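Local coordinates for protein 1,3-alpha-isomaltosidase (Kribbella flavida DSM 17836, PDB 5X3I) that hydrolyses the alpha-1,3-glucosidic linkages of a cyclic tetrasaccharide derived from starch, yielding isomaltose inside the cell, at residues A[224-229]-A[278-283]; A[235-240]-A[270-275]; A[343-348]-A[364-369]. The protein carries 1 engineered substitution. All blocks are in the same frame, centred on the assembly; numbering follows the deposited sequence.

The three contacts illustrate how a large glycosidase combines separate packing units. Contacts 1 and 2 form one unit: their centres lie 6 Å apart, contact 2 is nested along the chain inside the loop closed by contact 1, and strands 223-230 and 237-241 are neighbours in one sheet, with Val-229 N and Trp-237 O 2.7 Å apart in a probable hydrogen bond. Contact 3 belongs to the TIM-barrel domain on the opposite side of the chain's centre, its centre 48 Å from that of contact 1 and 54 Å from that of contact 2. All three lie away from the catalytic positions, including the inferred nucleophile, here the engineered Ala-471.

Contact 1. Residues A[224-229]-A[278-283]; sequences MPFAHV and ATVLTG
The rings of Phe-226 and His-228 meet the same helix obliquely, with Val-280 touching both and Leu-281 completing the contact. Beyond the two segments, the Phe-226 ring is stacked with Phe-284, one turn further along helix 277-288, while the imidazole of His-228 makes edge-to-face pairs with Phe-659 and Phe-660. The methyl CG1 of Val-280 comes from the helix against both rings, 3.8 Å from ND1 of His-228 and 4.4 Å from CE1 of Phe-226. Its place follows from a first torsion of 165°, which sets CG1 opposite the backbone N and carries it toward the strand. Leu-281 contributes two different surfaces. Its CD1 methyl approaches CZ of Phe-226 at 4.3 Å, whereas its CB lies 4.2 Å from CE1 of His-228.

The side chains of His-228 and Val-280 slide past each other in opposite directions, making contact along their flanks. Alternation along the strand gives the pattern its logic: Phe-226 and His-228 serve the helix, and the intervening Ala-227 points away from it. Strand 226-229 and helix 278-283 run nearly antiparallel, at 157°, with axes 9.5 Å apart at closest approach. This is a helix laid over a face of the beta sheet in the galactose mutarotase-like part of the protein.

Between the segments the adhesion is entirely van der Waals in character. The polar end of the buried His-228 is satisfied from another direction, because NE2 is hydrogen-bonded to the carbonyl O of Ser-556 at the end of helix 541-556. That pairing is consistent with a neutral imidazole protonated at NE2, in which ND1, beside the Val-280 methyl, would carry no proton; the same bond links the sheet to the barrel.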
loop_
_atom_site.group_PDB
_atom_site.type_symbol
_atom_site.label_atom_id
_atom_site.label_comp_id
_atom_site.label_asym_id
_atom_site.label_seq_id
_atom_site.Cartn_x
_atom_site.Cartn_y
_atom_site.Cartn_z
ATOM N N MET A 224 8.171 3.134 4.355
ATOM C CA MET A 224 9.004 4.340 4.402
ATOM C C MET A 224 10.348 4.064 5.109
ATOM O O MET A 224 10.376 3.387 6.121
ATOM C CB MET A 224 8.304 5.485 5.135
ATOM C CG MET A 224 6.885 5.797 4.704
ATOM S SD MET A 224 6.266 7.221 5.616
ATOM C CE MET A 224 4.554 7.208 5.033
ATOM N N PRO A 225 11.447 4.652 4.617
ATOM C CA PRO A 225 12.734 4.458 5.302
ATOM C C PRO A 225 12.833 5.361 6.524
ATOM O O PRO A 225 13.668 6.250 6.575
ATOM C CB PRO A 225 13.753 4.851 4.240
ATOM C CG PRO A 225 13.041 5.857 3.397
ATOM C CD PRO A 225 11.592 5.437 3.383
ATOM N N PHE A 226 11.934 5.165 7.471
ATOM C CA PHE A 226 11.847 6.028 8.641
ATOM C C PHE A 226 11.331 5.216 9.805
ATOM O O PHE A 226 10.497 4.346 9.624
ATOM C CB PHE A 226 10.929 7.238 8.383
ATOM C CG PHE A 226 10.374 7.856 9.649
ATOM C CD1 PHE A 226 11.060 8.870 10.297
ATOM C CD2 PHE A 226 9.192 7.398 10.206
ATOM C CE1 PHE A 226 10.567 9.430 11.465
ATOM C CE2 PHE A 226 8.697 7.956 11.382
ATOM C CZ PHE A 226 9.390 8.968 12.010
ATOM N N ALA A 227 11.826 5.496 11.003
ATOM C CA ALA A 227 11.319 4.827 12.195
ATOM C C ALA A 227 11.603 5.609 13.468
ATOM O O ALA A 227 12.535 6.404 13.525
ATOM C CB ALA A 227 11.913 3.442 12.314
ATOM N N HIS A 228 10.812 5.331 14.496
ATOM C CA HIS A 228 11.076 5.831 15.831
ATOM C C HIS A 228 12.063 4.892 16.519
ATOM O O HIS A 228 11.946 3.674 16.400
ATOM C CB HIS A 228 9.786 5.910 16.663
ATOM C CG HIS A 228 8.806 6.936 16.186
ATOM N ND1 HIS A 228 8.721 8.197 16.731
ATOM C CD2 HIS A 228 7.861 6.881 15.219
ATOM C CE1 HIS A 228 7.776 8.880 16.116
ATOM N NE2 HIS A 228 7.236 8.104 15.194
ATOM N N VAL A 229 13.028 5.449 17.238
ATOM C CA VAL A 229 13.765 4.647 18.200
ATOM C C VAL A 229 13.354 5.152 19.571
ATOM O O VAL A 229 13.771 6.222 20.007
ATOM C CB VAL A 229 15.288 4.757 18.015
ATOM C CG1 VAL A 229 16.000 3.735 18.894
ATOM C CG2 VAL A 229 15.660 4.566 16.556
ATOM N N ALA A 278 6.193 12.456 19.317
ATOM C CA ALA A 278 5.464 13.421 18.505
ATOM C C ALA A 278 6.412 14.437 17.877
ATOM O O ALA A 278 6.270 14.785 16.710
ATOM C CB ALA A 278 4.394 14.131 19.337
ATOM N N THR A 279 7.377 14.913 18.655
ATOM C CA THR A 279 8.347 15.876 18.148
ATOM C C THR A 279 9.260 15.242 17.093
ATOM O O THR A 279 9.640 15.888 16.129
ATOM C CB THR A 279 9.201 16.465 19.284
ATOM O OG1 THR A 279 8.344 17.108 20.231
ATOM C CG2 THR A 279 10.191 17.487 18.745
ATOM N N VAL A 280 9.594 13.975 17.277
ATOM C CA VAL A 280 10.331 13.236 16.256
ATOM C C VAL A 280 9.514 13.190 14.963
ATOM O O VAL A 280 10.024 13.488 13.887
ATOM C CB VAL A 280 10.668 11.813 16.715
ATOM C CG1 VAL A 280 11.102 10.956 15.535
ATOM C CG2 VAL A 280 11.767 11.842 17.776
ATOM N N LEU A 281 8.238 12.846 15.081
ATOM C CA LEU A 281 7.373 12.788 13.910
ATOM C C LEU A 281 7.259 14.159 13.236
ATOM O O LEU A 281 7.279 14.253 12.013
ATOM C CB LEU A 281 5.996 12.248 14.291
ATOM C CG LEU A 281 5.022 11.955 13.145
ATOM C CD1 LEU A 281 5.716 11.197 12.011
ATOM C CD2 LEU A 281 3.841 11.169 13.681
ATOM N N THR A 282 7.185 15.218 14.037
ATOM C CA THR A 282 7.073 16.567 13.499
ATOM C C THR A 282 8.263 16.897 12.607
ATOM O O THR A 282 8.106 17.469 11.533
ATOM C CB THR A 282 6.972 17.618 14.620
ATOM O OG1 THR A 282 5.794 17.384 15.397
ATOM C CG2 THR A 282 6.928 19.022 14.046
ATOM N N GLY A 283 9.456 16.533 13.061
ATOM C CA GLY A 283 10.653 16.740 12.268
ATOM C C GLY A 283 10.588 16.019 10.931
ATOM O O GLY A 283 10.894 16.599 9.899
#

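Contact 2. Residues A[235-240]-A[270-275]; sequences NGWGFH and LAIYEG
Gly-236 opens the pairing loosely: its O receives a weak bond from Gly-275 N at 3.4 Å, while a water accepts from Gly-236 N and donates to Gly-275 O. At Trp-237, a non-hydrogen-bonded partner of Glu-274, the indole CZ3 reaches CD1 of Ile-272 at 4.1 Å. Gly-238 then forms a hydrogen-bonded pair with Tyr-273, its N giving to Tyr-273 O at 2.9 Å and its O receiving Tyr-273 N at 2.7 Å in a nearly straight bond (174°). Phe-239 follows opposite Ile-272; its first torsion of 67°, with CG between backbone N and carbonyl carbon, leads the ring away, and it is CB, fixed by the backbone, that meets CD1 of Ile-272 at 4.0 Å. His-240 pairs with Ala-271 through two backbone bonds, and its CB lies at the edge of the Tyr-273 ring, 3.5 Å from OH.

The tyrosine ring runs alongside His-240 and passes Gly-238, which has no side chain of its own on that face. With an alanine at Tyr-273, the flank of His-240 would probably lose its cover and Glu-287 its hydroxyl partner.

Helix 277-288 covers this face, sending Glu-287 to Tyr-273 OH and Phe-284 against His-240. On the other face Phe-239 and Leu-270 pack on strand 170-179, and along the sheet strand 237-241 lies between strands 267-274 and 223-230.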
loop_
_atom_site.group_PDB
_atom_site.type_symbol
_atom_site.label_atom_id
_atom_site.label_comp_id
_atom_site.label_asym_id
_atom_site.label_seq_id
_atom_site.Cartn_x
_atom_site.Cartn_y
_atom_site.Cartn_z
ATOM N N ASN A 235 15.980 10.141 26.422
ATOM C CA ASN A 235 15.225 10.829 25.385
ATOM C C ASN A 235 15.245 10.044 24.074
ATOM O O ASN A 235 16.304 9.638 23.601
ATOM C CB ASN A 235 15.787 12.235 25.155
ATOM C CG ASN A 235 15.612 13.146 26.358
ATOM O OD1 ASN A 235 14.703 12.960 27.169
ATOM N ND2 ASN A 235 16.478 14.142 26.473
ATOM N N GLY A 236 14.067 9.829 23.499
ATOM C CA GLY A 236 13.941 9.060 22.276
ATOM C C GLY A 236 14.390 9.839 21.057
ATOM O O GLY A 236 14.756 11.008 21.152
ATOM N N TRP A 237 14.366 9.178 19.907
ATOM C CA TRP A 237 14.782 9.802 18.663
ATOM C C TRP A 237 14.216 9.039 17.472
ATOM O O TRP A 237 13.478 8.069 17.635
ATOM C CB TRP A 237 16.319 9.888 18.578
ATOM C CG TRP A 237 17.037 8.572 18.735
ATOM C CD1 TRP A 237 17.195 7.857 19.884
ATOM C CD2 TRP A 237 17.714 7.833 17.710
ATOM N NE1 TRP A 237 17.905 6.710 19.636
ATOM C CE2 TRP A 237 18.241 6.673 18.309
ATOM C CE3 TRP A 237 17.914 8.033 16.341
ATOM C CZ2 TRP A 237 18.953 5.717 17.590
ATOM C CZ3 TRP A 237 18.623 7.083 15.627
ATOM C CH2 TRP A 237 19.134 5.940 16.252
ATOM N N GLY A 238 14.552 9.496 16.274
ATOM C CA GLY A 238 14.142 8.816 15.065
ATOM C C GLY A 238 15.033 9.181 13.901
ATOM O O GLY A 238 15.765 10.161 13.957
ATOM N N PHE A 239 14.954 8.400 12.834
ATOM C CA PHE A 239 15.792 8.619 11.665
ATOM C C PHE A 239 14.997 8.489 10.372
ATOM O O PHE A 239 14.030 7.752 10.300
ATOM C CB PHE A 239 16.955 7.620 11.641
ATOM C CG PHE A 239 16.519 6.196 11.421
ATOM C CD1 PHE A 239 16.477 5.657 10.146
ATOM C CD2 PHE A 239 16.136 5.406 12.486
ATOM C CE1 PHE A 239 16.067 4.358 9.945
ATOM C CE2 PHE A 239 15.723 4.108 12.289
ATOM C CZ PHE A 239 15.689 3.584 11.013
ATOM N N HIS A 240 15.442 9.203 9.353
ATOM C CA HIS A 240 14.925 9.055 8.009
ATOM C C HIS A 240 16.095 8.950 7.046
ATOM O O HIS A 240 16.889 9.873 6.932
ATOM C CB HIS A 240 14.029 10.240 7.642
ATOM C CG HIS A 240 13.672 10.312 6.195
ATOM N ND1 HIS A 240 13.518 11.508 5.528
ATOM C CD2 HIS A 240 13.416 9.344 5.286
ATOM C CE1 HIS A 240 13.198 11.274 4.272
ATOM N NE2 HIS A 240 13.123 9.967 4.100
ATOM N N LEU A 270 21.414 11.063 5.958
ATOM C CA LEU A 270 20.616 10.518 7.038
ATOM C C LEU A 270 20.147 11.629 7.965
ATOM O O LEU A 270 20.963 12.379 8.498
ATOM C CB LEU A 270 21.417 9.473 7.810
ATOM C CG LEU A 270 20.756 8.828 9.026
ATOM C CD1 LEU A 270 19.677 7.859 8.597
ATOM C CD2 LEU A 270 21.784 8.146 9.924
ATOM N N ALA A 271 18.833 11.750 8.138
ATOM C CA ALA A 271 18.284 12.749 9.044
ATOM C C ALA A 271 18.039 12.124 10.404
ATOM O O ALA A 271 17.532 11.012 10.502
ATOM C CB ALA A 271 16.990 13.355 8.481
ATOM N N ILE A 272 18.432 12.835 11.450
ATOM C CA ILE A 272 18.183 12.405 12.816
ATOM C C ILE A 272 17.226 13.382 13.485
ATOM O O ILE A 272 17.428 14.584 13.414
ATOM C CB ILE A 272 19.482 12.326 13.633
ATOM C CG1 ILE A 272 20.454 11.339 12.987
ATOM C CG2 ILE A 272 19.188 11.907 15.065
ATOM C CD1 ILE A 272 19.943 9.929 12.956
ATOM N N TYR A 273 16.180 12.870 14.124
ATOM C CA TYR A 273 15.232 13.739 14.819
ATOM C C TYR A 273 15.247 13.416 16.298
ATOM O O TYR A 273 15.242 12.252 16.675
ATOM C CB TYR A 273 13.810 13.581 14.261
ATOM C CG TYR A 273 13.728 13.567 12.753
ATOM C CD1 TYR A 273 13.928 14.718 12.019
ATOM C CD2 TYR A 273 13.442 12.402 12.070
ATOM C CE1 TYR A 273 13.844 14.708 10.641
ATOM C CE2 TYR A 273 13.358 12.384 10.696
ATOM C CZ TYR A 273 13.561 13.538 9.989
ATOM O OH TYR A 273 13.490 13.519 8.623
ATOM N N GLU A 274 15.247 14.445 17.138
ATOM C CA GLU A 274 15.318 14.227 18.580
ATOM C C GLU A 274 14.105 14.797 19.306
ATOM O O GLU A 274 13.611 15.855 18.945
ATOM C CB GLU A 274 16.600 14.842 19.138
ATOM C CG GLU A 274 17.824 14.548 18.286
ATOM C CD GLU A 274 19.016 14.119 19.101
ATOM O OE1 GLU A 274 19.743 13.204 18.660
ATOM O OE2 GLU A 274 19.232 14.702 20.184
ATOM N N GLY A 275 13.613 14.076 20.307
ATOM C CA GLY A 275 12.534 14.575 21.143
ATOM C C GLY A 275 11.638 13.452 21.607
ATOM O O GLY A 275 12.003 12.283 21.489
HETATM O O HOH W 1 11.648 11.529 24.516
#

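Contact 3. Residues A[343-348]-A[364-369]; sequences TIWRDA and FSYRPD
Ile-344 and Phe-364 meet with CG1 of the isoleucine and CG of the phenylalanine each opposite its own carbonyl carbon (first torsions -69° and -61°). The isoleucine crosses the ring obliquely, with CG1 3.7 Å from CZ. A similar first torsion at Tyr-366 (-54°) brings the phenol up to Trp-345, so that CE1 of the tyrosine lies 3.9 Å from CB of the tryptophan, which sits at the edge of the phenol ring. The planes of the two aromatic groups are almost perpendicular.

Between these pairs the single methyl of Ala-348 is a small common filler, 3.7 Å from CE1 of Tyr-366 and 4.0 Å from CD1 of Phe-364. A type II turn from Trp-345 to Ala-348, closed by Ala-348 N bonding to Trp-345 O, places indole and methyl against the same phenol. Asp-347, within that turn, directs OD2 to the backbone N of Ala-371.

A water joins the segments where they are not bonded directly. It accepts from Trp-345 N at 3.1 Å and is hydrogen-bonded to Tyr-366 OH at 2.9 Å. The same water lies over the centre of the Phe-364 ring, on one face.

Both segments belong to the long excursion from barrel strand 330-333 to helix 375-384, and the helix receives Trp-345 and Tyr-366 on Pro-375. Chemically, the contact is an aromatic and aliphatic cluster with one polar bridge, a water that serves a backbone N-H and a phenol hydroxyl amid hydrophobic surfaces.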
loop_
_atom_site.group_PDB
_atom_site.type_symbol
_atom_site.label_atom_id
_atom_site.label_comp_id
_atom_site.label_asym_id
_atom_site.label_seq_id
_atom_site.Cartn_x
_atom_site.Cartn_y
_atom_site.Cartn_z
ATOM N N THR A 343 -11.991 5.417 -17.606
ATOM C CA THR A 343 -12.275 6.810 -17.443
ATOM C C THR A 343 -13.617 7.162 -18.074
ATOM O O THR A 343 -13.944 8.288 -18.203
ATOM C CB THR A 343 -11.115 7.706 -17.946
ATOM O OG1 THR A 343 -11.311 9.044 -17.531
ATOM C CG2 THR A 343 -11.023 7.624 -19.438
ATOM N N ILE A 344 -14.385 6.146 -18.423
ATOM C CA ILE A 344 -15.703 6.321 -19.049
ATOM C C ILE A 344 -16.740 5.338 -18.475
ATOM O O ILE A 344 -16.425 4.178 -18.259
ATOM C CB ILE A 344 -15.594 6.124 -20.589
ATOM C CG1 ILE A 344 -14.811 7.274 -21.226
ATOM C CG2 ILE A 344 -16.966 5.985 -21.242
ATOM C CD1 ILE A 344 -14.503 7.063 -22.690
ATOM N N TRP A 345 -17.962 5.796 -18.203
ATOM C CA TRP A 345 -18.999 4.901 -17.673
ATOM C C TRP A 345 -19.258 3.734 -18.642
ATOM O O TRP A 345 -19.331 3.936 -19.844
ATOM C CB TRP A 345 -20.312 5.653 -17.425
ATOM C CG TRP A 345 -20.311 6.653 -16.304
ATOM C CD1 TRP A 345 -20.100 7.999 -16.399
ATOM C CD2 TRP A 345 -20.579 6.388 -14.925
ATOM N NE1 TRP A 345 -20.208 8.589 -15.158
ATOM C CE2 TRP A 345 -20.498 7.617 -14.237
ATOM C CE3 TRP A 345 -20.879 5.232 -14.203
ATOM C CZ2 TRP A 345 -20.702 7.716 -12.872
ATOM C CZ3 TRP A 345 -21.080 5.338 -12.843
ATOM C CH2 TRP A 345 -20.988 6.569 -12.193
ATOM N N ARG A 346 -19.386 2.522 -18.122
ATOM C CA ARG A 346 -19.707 1.386 -18.974
ATOM C C ARG A 346 -20.994 1.628 -19.770
ATOM O O ARG A 346 -21.968 2.177 -19.242
ATOM C CB ARG A 346 -19.840 0.098 -18.166
ATOM C CG ARG A 346 -20.121 -1.123 -19.036
ATOM C CD ARG A 346 -19.724 -2.424 -18.342
ATOM N NE ARG A 346 -20.606 -2.765 -17.235
ATOM C CZ ARG A 346 -21.572 -3.674 -17.299
ATOM N NH1 ARG A 346 -21.803 -4.336 -18.427
ATOM N NH2 ARG A 346 -22.300 -3.932 -16.228
ATOM N N ASP A 347 -20.939 1.208 -21.033
ATOM C CA ASP A 347 -21.985 1.352 -22.054
ATOM C C ASP A 347 -22.295 2.789 -22.445
ATOM O O ASP A 347 -23.338 3.055 -23.024
ATOM C CB ASP A 347 -23.284 0.687 -21.587
ATOM C CG ASP A 347 -23.133 -0.794 -21.388
ATOM O OD1 ASP A 347 -22.309 -1.392 -22.097
ATOM O OD2 ASP A 347 -23.823 -1.367 -20.520
ATOM N N ALA A 348 -21.364 3.699 -22.202
ATOM C CA ALA A 348 -21.524 5.063 -22.687
ATOM C C ALA A 348 -21.317 5.080 -24.191
ATOM O O ALA A 348 -20.512 4.317 -24.712
ATOM C CB ALA A 348 -20.553 6.004 -22.011
ATOM N N PHE A 364 -21.017 12.304 -24.378
ATOM C CA PHE A 364 -21.540 10.999 -23.994
ATOM C C PHE A 364 -23.070 10.921 -24.020
ATOM O O PHE A 364 -23.755 11.832 -23.571
ATOM C CB PHE A 364 -21.039 10.624 -22.593
ATOM C CG PHE A 364 -19.538 10.509 -22.484
ATOM C CD1 PHE A 364 -18.860 9.456 -23.090
ATOM C CD2 PHE A 364 -18.806 11.449 -21.771
ATOM C CE1 PHE A 364 -17.482 9.347 -22.990
ATOM C CE2 PHE A 364 -17.422 11.348 -21.664
ATOM C CZ PHE A 364 -16.756 10.298 -22.272
ATOM N N SER A 365 -23.586 9.823 -24.549
ATOM C CA SER A 365 -24.988 9.466 -24.370
ATOM C C SER A 365 -25.050 8.197 -23.553
ATOM O O SER A 365 -24.172 7.359 -23.661
ATOM C CB SER A 365 -25.704 9.258 -25.707
ATOM O OG SER A 365 -25.478 10.349 -26.573
ATOM N N TYR A 366 -26.101 8.056 -22.760
ATOM C CA TYR A 366 -26.295 6.882 -21.930
ATOM C C TYR A 366 -27.631 6.222 -22.288
ATOM O O TYR A 366 -28.686 6.839 -22.219
ATOM C CB TYR A 366 -26.211 7.276 -20.448
ATOM C CG TYR A 366 -24.917 8.005 -20.140
ATOM C CD1 TYR A 366 -23.763 7.305 -19.810
ATOM C CD2 TYR A 366 -24.837 9.390 -20.226
ATOM C CE1 TYR A 366 -22.565 7.964 -19.558
ATOM C CE2 TYR A 366 -23.646 10.056 -19.974
ATOM C CZ TYR A 366 -22.513 9.331 -19.644
ATOM O OH TYR A 366 -21.336 9.982 -19.403
ATOM N N ARG A 367 -27.568 4.966 -22.696
ATOM C CA ARG A 367 -28.739 4.269 -23.209
ATOM C C ARG A 367 -29.586 3.669 -22.102
ATOM O O ARG A 367 -29.049 3.151 -21.121
ATOM C CB ARG A 367 -28.302 3.183 -24.190
ATOM C CG ARG A 367 -27.771 3.755 -25.489
ATOM C CD ARG A 367 -28.824 4.664 -26.111
ATOM N NE ARG A 367 -28.286 5.945 -26.564
ATOM C CZ ARG A 367 -27.851 6.163 -27.799
ATOM N NH1 ARG A 367 -27.886 5.181 -28.689
ATOM N NH2 ARG A 367 -27.386 7.357 -28.145
ATOM N N PRO A 368 -30.920 3.724 -22.268
ATOM C CA PRO A 368 -31.873 3.261 -21.258
ATOM C C PRO A 368 -31.619 1.828 -20.837
ATOM O O PRO A 368 -31.894 1.475 -19.709
ATOM C CB PRO A 368 -33.227 3.386 -21.966
ATOM C CG PRO A 368 -33.016 4.412 -22.986
ATOM C CD PRO A 368 -31.610 4.218 -23.469
ATOM N N ASP A 369 -31.103 1.020 -21.749
ATOM C CA ASP A 369 -30.856 -0.390 -21.479
ATOM C C ASP A 369 -29.409 -0.675 -21.057
ATOM O O ASP A 369 -29.032 -1.826 -20.859
ATOM C CB ASP A 369 -31.227 -1.216 -22.709
ATOM C CG ASP A 369 -32.649 -0.931 -23.195
ATOM O OD1 ASP A 369 -33.495 -0.501 -22.381
ATOM O OD2 ASP A 369 -32.931 -1.128 -24.398
HETATM O O HOH W 2 -18.910 8.381 -19.551
#